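Local coordinates for protein halogenase PltM (Pseudomonas fluorescens, PDB 6BZN) that halogenates phenolic substrates, with unusual versatility in substrate and halide, and is a flavoprotein that binds FAD, at residues 32-37 with 190-195; 338-343 with 358-363. All coordinates share one frame; numbering follows the deposited sequence.

Interaction 1 (32-37 with 190-195)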
loop_
_atom_site.group_PDB
_atom_site.type_symbol
_atom_site.label_atom_id
_atom_site.label_comp_id
_atom_site.label_asym_id
_atom_site.label_seq_id
_atom_site.Cartn_x
_atom_site.Cartn_y
_atom_site.Cartn_z
ATOM N N GLY A 32 -10.470 10.019 4.610
ATOM C CA GLY A 32 -9.306 9.257 5.044
ATOM C C GLY A 32 -8.042 9.921 4.516
ATOM O O GLY A 32 -8.095 10.989 3.908
ATOM N N ILE A 33 -6.894 9.292 4.719
ATOM C CA ILE A 33 -5.641 9.952 4.376
ATOM C C ILE A 33 -5.579 10.411 2.915
ATOM O O ILE A 33 -5.064 11.487 2.640
ATOM C CB ILE A 33 -4.411 9.084 4.717
ATOM C CG1 ILE A 33 -3.129 9.922 4.630
ATOM C CG2 ILE A 33 -4.338 7.842 3.838
ATOM C CD1 ILE A 33 -1.948 9.253 5.315
ATOM N N ALA A 34 -6.097 9.605 1.991
ATOM C CA ALA A 34 -6.107 9.985 0.573
ATOM C C ALA A 34 -6.911 11.255 0.333
ATOM O O ALA A 34 -6.414 12.202 -0.275
ATOM C CB ALA A 34 -6.655 8.860 -0.275
ATOM N N GLY A 35 -8.148 11.277 0.816
ATOM C CA GLY A 35 -9.026 12.442 0.607
ATOM C C GLY A 35 -8.505 13.687 1.306
ATOM O O GLY A 35 -8.535 14.792 0.752
ATOM N N ALA A 36 -8.002 13.495 2.519
ATOM C CA ALA A 36 -7.474 14.588 3.314
ATOM C C ALA A 36 -6.236 15.228 2.685
ATOM O O ALA A 36 -6.133 16.447 2.630
ATOM C CB ALA A 36 -7.145 14.113 4.710
ATOM N N LEU A 37 -5.281 14.416 2.242
ATOM C CA LEU A 37 -4.077 14.982 1.629
ATOM C C LEU A 37 -4.373 15.666 0.298
ATOM O O LEU A 37 -3.811 16.730 0.015
ATOM C CB LEU A 37 -2.991 13.928 1.450
ATOM C CG LEU A 37 -2.446 13.352 2.749
ATOM C CD1 LEU A 37 -1.388 12.308 2.401
ATOM C CD2 LEU A 37 -1.868 14.417 3.661
ATOM N N ILE A 190 -13.454 14.125 -7.025
ATOM C CA ILE A 190 -12.417 13.115 -6.801
ATOM C C ILE A 190 -12.967 12.074 -5.839
ATOM O O ILE A 190 -13.392 12.413 -4.740
ATOM C CB ILE A 190 -11.136 13.742 -6.232
ATOM C CG1 ILE A 190 -10.571 14.720 -7.254
ATOM C CG2 ILE A 190 -10.089 12.674 -5.900
ATOM C CD1 ILE A 190 -9.478 15.612 -6.717
ATOM N N ASP A 191 -12.965 10.815 -6.261
ATOM C CA ASP A 191 -13.377 9.728 -5.398
ATOM C C ASP A 191 -12.165 9.191 -4.644
ATOM O O ASP A 191 -11.349 8.435 -5.202
ATOM C CB ASP A 191 -14.041 8.596 -6.177
ATOM C CG ASP A 191 -14.793 7.626 -5.274
ATOM O OD1 ASP A 191 -14.442 7.480 -4.076
ATOM O OD2 ASP A 191 -15.770 7.017 -5.772
ATOM N N ALA A 192 -12.089 9.551 -3.369
ATOM C CA ALA A 192 -11.013 9.135 -2.478
ATOM C C ALA A 192 -11.508 8.083 -1.490
ATOM O O ALA A 192 -10.885 7.857 -0.456
ATOM C CB ALA A 192 -10.467 10.354 -1.735
ATOM N N ALA A 193 -12.622 7.433 -1.805
ATOM C CA ALA A 193 -13.154 6.361 -0.966
ATOM C C ALA A 193 -12.466 5.025 -1.334
ATOM O O ALA A 193 -11.554 4.988 -2.132
ATOM C CB ALA A 193 -14.658 6.274 -1.143
ATOM N N ALA A 194 -12.893 3.917 -0.757
ATOM C CA ALA A 194 -12.183 2.650 -0.992
ATOM C C ALA A 194 -13.079 1.705 -1.784
ATOM O O ALA A 194 -13.487 2.071 -2.904
ATOM C CB ALA A 194 -11.674 2.060 0.320
ATOM N N GLN A 195 -13.408 0.527 -1.234
ATOM C CA GLN A 195 -14.284 -0.408 -1.932
ATOM C C GLN A 195 -15.706 0.160 -2.080
ATOM O O GLN A 195 -16.421 -0.248 -2.993
ATOM C CB GLN A 195 -14.304 -1.815 -1.285
ATOM C CG GLN A 195 -14.607 -2.906 -2.317
ATOM C CD GLN A 195 -14.610 -4.329 -1.772
ATOM O OE1 GLN A 195 -13.578 -4.850 -1.333
ATOM N NE2 GLN A 195 -15.767 -4.984 -1.840
HETATM O O HOH W 1 -9.731 8.993 1.820
#

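Interaction 2 (338-343 with 358-363)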
loop_
_atom_site.group_PDB
_atom_site.type_symbol
_atom_site.label_atom_id
_atom_site.label_comp_id
_atom_site.label_asym_id
_atom_site.label_seq_id
_atom_site.Cartn_x
_atom_site.Cartn_y
_atom_site.Cartn_z
ATOM N N LEU A 338 -11.126 8.878 -10.121
ATOM C CA LEU A 338 -11.088 7.918 -9.035
ATOM C C LEU A 338 -9.643 7.798 -8.590
ATOM O O LEU A 338 -8.760 7.527 -9.402
ATOM C CB LEU A 338 -11.575 6.540 -9.485
ATOM C CG LEU A 338 -13.075 6.282 -9.601
ATOM C CD1 LEU A 338 -13.817 7.370 -10.331
ATOM C CD2 LEU A 338 -13.322 4.918 -10.222
ATOM N N LEU A 339 -9.404 7.998 -7.303
ATOM C CA LEU A 339 -8.093 7.698 -6.750
ATOM C C LEU A 339 -7.885 6.174 -6.694
ATOM O O LEU A 339 -8.825 5.397 -6.930
ATOM C CB LEU A 339 -7.923 8.372 -5.389
ATOM C CG LEU A 339 -7.713 9.885 -5.401
ATOM C CD1 LEU A 339 -7.482 10.340 -3.965
ATOM C CD2 LEU A 339 -6.560 10.338 -6.277
ATOM N N PRO A 340 -6.642 5.727 -6.419
ATOM C CA PRO A 340 -6.373 4.284 -6.561
ATOM C C PRO A 340 -7.251 3.325 -5.786
ATOM O O PRO A 340 -7.707 2.359 -6.383
ATOM C CB PRO A 340 -4.915 4.166 -6.138
ATOM C CG PRO A 340 -4.343 5.443 -6.653
ATOM C CD PRO A 340 -5.382 6.480 -6.311
ATOM N N GLN A 341 -7.540 3.570 -4.512
ATOM C CA GLN A 341 -8.428 2.649 -3.770
ATOM C C GLN A 341 -9.815 2.487 -4.404
ATOM O O GLN A 341 -10.393 1.392 -4.370
ATOM C CB GLN A 341 -8.615 3.085 -2.317
ATOM C CG GLN A 341 -7.406 2.908 -1.438
ATOM C CD GLN A 341 -7.133 1.452 -1.063
ATOM O OE1 GLN A 341 -6.051 0.933 -1.344
ATOM N NE2 GLN A 341 -8.095 0.803 -0.393
ATOM N N ALA A 342 -10.345 3.576 -4.956
ATOM C CA ALA A 342 -11.612 3.534 -5.669
ATOM C C ALA A 342 -11.505 2.819 -7.031
ATOM O O ALA A 342 -12.521 2.404 -7.577
ATOM C CB ALA A 342 -12.154 4.939 -5.848
ATOM N N THR A 343 -10.290 2.700 -7.569
ATOM C CA THR A 343 -10.028 2.138 -8.897
ATOM C C THR A 343 -9.687 0.667 -8.867
ATOM O O THR A 343 -10.242 -0.133 -9.635
ATOM C CB THR A 343 -8.830 2.874 -9.550
ATOM O OG1 THR A 343 -9.114 4.273 -9.583
ATOM C CG2 THR A 343 -8.582 2.403 -10.952
ATOM N N PHE A 358 -0.414 7.624 -2.931
ATOM C CA PHE A 358 0.293 8.888 -2.775
ATOM C C PHE A 358 0.857 9.356 -4.105
ATOM O O PHE A 358 0.877 10.560 -4.382
ATOM C CB PHE A 358 1.403 8.803 -1.713
ATOM C CG PHE A 358 0.910 8.457 -0.323
ATOM C CD1 PHE A 358 -0.343 8.853 0.128
ATOM C CD2 PHE A 358 1.727 7.761 0.552
ATOM C CE1 PHE A 358 -0.772 8.526 1.405
ATOM C CE2 PHE A 358 1.297 7.430 1.836
ATOM C CZ PHE A 358 0.042 7.803 2.256
ATOM N N GLU A 359 1.312 8.421 -4.932
ATOM C CA GLU A 359 1.837 8.798 -6.254
ATOM C C GLU A 359 0.716 9.351 -7.119
ATOM O O GLU A 359 0.909 10.349 -7.818
ATOM C CB GLU A 359 2.542 7.644 -6.963
ATOM C CG GLU A 359 3.181 8.135 -8.263
ATOM C CD GLU A 359 4.030 7.113 -8.977
ATOM O OE1 GLU A 359 4.503 6.160 -8.324
ATOM O OE2 GLU A 359 4.225 7.288 -10.211
ATOM N N SER A 360 -0.464 8.744 -7.040
ATOM C CA SER A 360 -1.595 9.211 -7.854
ATOM C C SER A 360 -2.008 10.631 -7.467
ATOM O O SER A 360 -2.319 11.465 -8.332
ATOM C CB SER A 360 -2.788 8.237 -7.760
ATOM O OG SER A 360 -3.773 8.596 -8.710
ATOM N N ILE A 361 -1.989 10.932 -6.169
ATOM C CA ILE A 361 -2.312 12.294 -5.706
ATOM C C ILE A 361 -1.294 13.288 -6.271
ATOM O O ILE A 361 -1.646 14.363 -6.765
ATOM C CB ILE A 361 -2.380 12.388 -4.171
ATOM C CG1 ILE A 361 -3.520 11.511 -3.646
ATOM C CG2 ILE A 361 -2.565 13.833 -3.701
ATOM C CD1 ILE A 361 -3.432 11.234 -2.155
ATOM N N LEU A 362 -0.030 12.890 -6.203
ATOM C CA LEU A 362 1.073 13.702 -6.667
ATOM C C LEU A 362 0.993 14.002 -8.166
ATOM O O LEU A 362 1.306 15.116 -8.602
ATOM C CB LEU A 362 2.362 12.975 -6.313
ATOM C CG LEU A 362 3.717 13.642 -6.357
ATOM C CD1 LEU A 362 3.753 14.975 -5.631
ATOM C CD2 LEU A 362 4.699 12.643 -5.752
ATOM N N ARG A 363 0.540 13.026 -8.947
ATOM C CA ARG A 363 0.335 13.215 -10.374
ATOM C C ARG A 363 -0.934 14.007 -10.697
ATOM O O ARG A 363 -0.918 14.834 -11.609
ATOM C CB ARG A 363 0.265 11.866 -11.081
ATOM C CG ARG A 363 1.586 11.127 -11.118
ATOM C CD ARG A 363 1.396 9.708 -11.599
ATOM N NE ARG A 363 2.657 8.985 -11.795
ATOM C CZ ARG A 363 3.397 9.000 -12.910
ATOM N NH1 ARG A 363 3.054 9.728 -13.968
ATOM N NH2 ARG A 363 4.507 8.269 -12.970
HETATM O O HOH W 2 -5.999 7.165 -9.640
#

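Interaction 1 (32-37 with 190-195)
Ala-34, Gly-35 and Ala-192 make the direct contact between the first turn of helix 33-44 and the loop that leaves the end of strand 188-191. Gly-32 stands just before the helix as its N-cap residue, and its carbonyl O takes the first helical bond, from Ala-36 N at 2.9 Å. Next comes Ile-33, whose side chain turns from the loop and packs on helix 140-153. Ala-34 directs its methyl toward the loop, where its CB meets Ala-192 CB at 4.3 Å, while Leu-339, just after strand 336-338, touches both alanines. At Gly-35 the approach is closest: Ala-192 CB rests on the bare backbone, 3.5 Å from Gly-35 CA and 3.6 Å from Gly-35 N. A water completes the join, accepting from Gly-35 N at 3.0 Å and donating to Ala-192 O at 2.8 Å, so that an amide at the start of the helix is tied to the loop through solvent. The loop is shaped by its own Asx turn, in which Asp-191 OD1 accepts from Ala-193 N at 2.9 Å, and the other carboxylate oxygen, OD2, is bonded to Ser-197 OG. Farther along the helix, Ala-36 turns away from the loop onto Ala-147 of helix 140-153, and Leu-37 packs on Phe-358 of helix 352-374. Ile-33 and Ala-34 contact FAD in a flavin-bound structure of this protein, although none is bound here, and Gly-32 and Gly-35 fit a GxGxxG pattern, consistent with the Rossmann-type dinucleotide-binding strand-turn-helix of flavoproteins.

Interaction 2 (338-343 with 358-363)
Leu-339 and Ser-360 are the backbone's closest pair, their CA atoms 6.8 Å apart, where the N-cap of the short helix 340-343 comes up to the third turn of helix 352-374. Side chains fill that gap. The ring of Pro-340 lies against Ser-360, with CG 3.4 Å from Ser-360 CB and CD 3.5 Å from the same carbon, a close fit for carbon atoms. Beside it, Leu-339 reaches across with both methyls: CD1 is 4.1 Å from Ile-361 CG1, and the two branched chains meet at a slant, while CD2 also comes near Ser-360 OG. Ser-360 holds its hydroxyl anti to the backbone N (chi1 -171°), which brings OG round to the proline ring and to a water. That water lies 2.8 Å from Ser-360 OG and donates to Leu-338 O, linking the hydroxyl to the end of strand 336-338. Each segment is braced separately. Thr-343 OG1 donates to Leu-339 O at 2.9 Å, coming from above the carbonyl plane, 60° out of it. On the long helix Arg-363 grips Glu-359 side-on, NE and NH2 both directed at OE2 within the guanidinium plane, with NE at 2.8 Å; His-388 of helix 383-406 touches both residues. Between the segments the contact is thus mostly apolar, with one water serving the serine hydroxyl and a backbone carbonyl. Close carbon packing, rather than charge, joins the start of helix 340-343, including its N-cap residue, to helix 352-374; the Glu-359 to Arg-363 salt bridge links residues one turn apart and does not span the interface.

How the interactions relate
Both contacts sit on the same side of the chain's centre, their own centres about 8 Å apart, and they share a seam. Interaction 2 is wholly buried, interaction 1 only partly so. Interaction 1 holds Ile-33 and Ala-34 and interaction 2 holds Gln-341, all seen to bind FAD in other structures of this protein. Strands 188-191 and 336-338 are neighbours in the parallel sheet, and the contacts meet where those strands end: Asp-191 O probably accepts from Leu-339 N. Ala-34 O also packs on Ile-361 CD1, bringing helices 33-44 and 352-374 together. Alanines and a glycine make interaction 1, its water joining two backbone groups; bulkier aliphatics, a proline and a serine make interaction 2, its water joining hydroxyl to carbonyl.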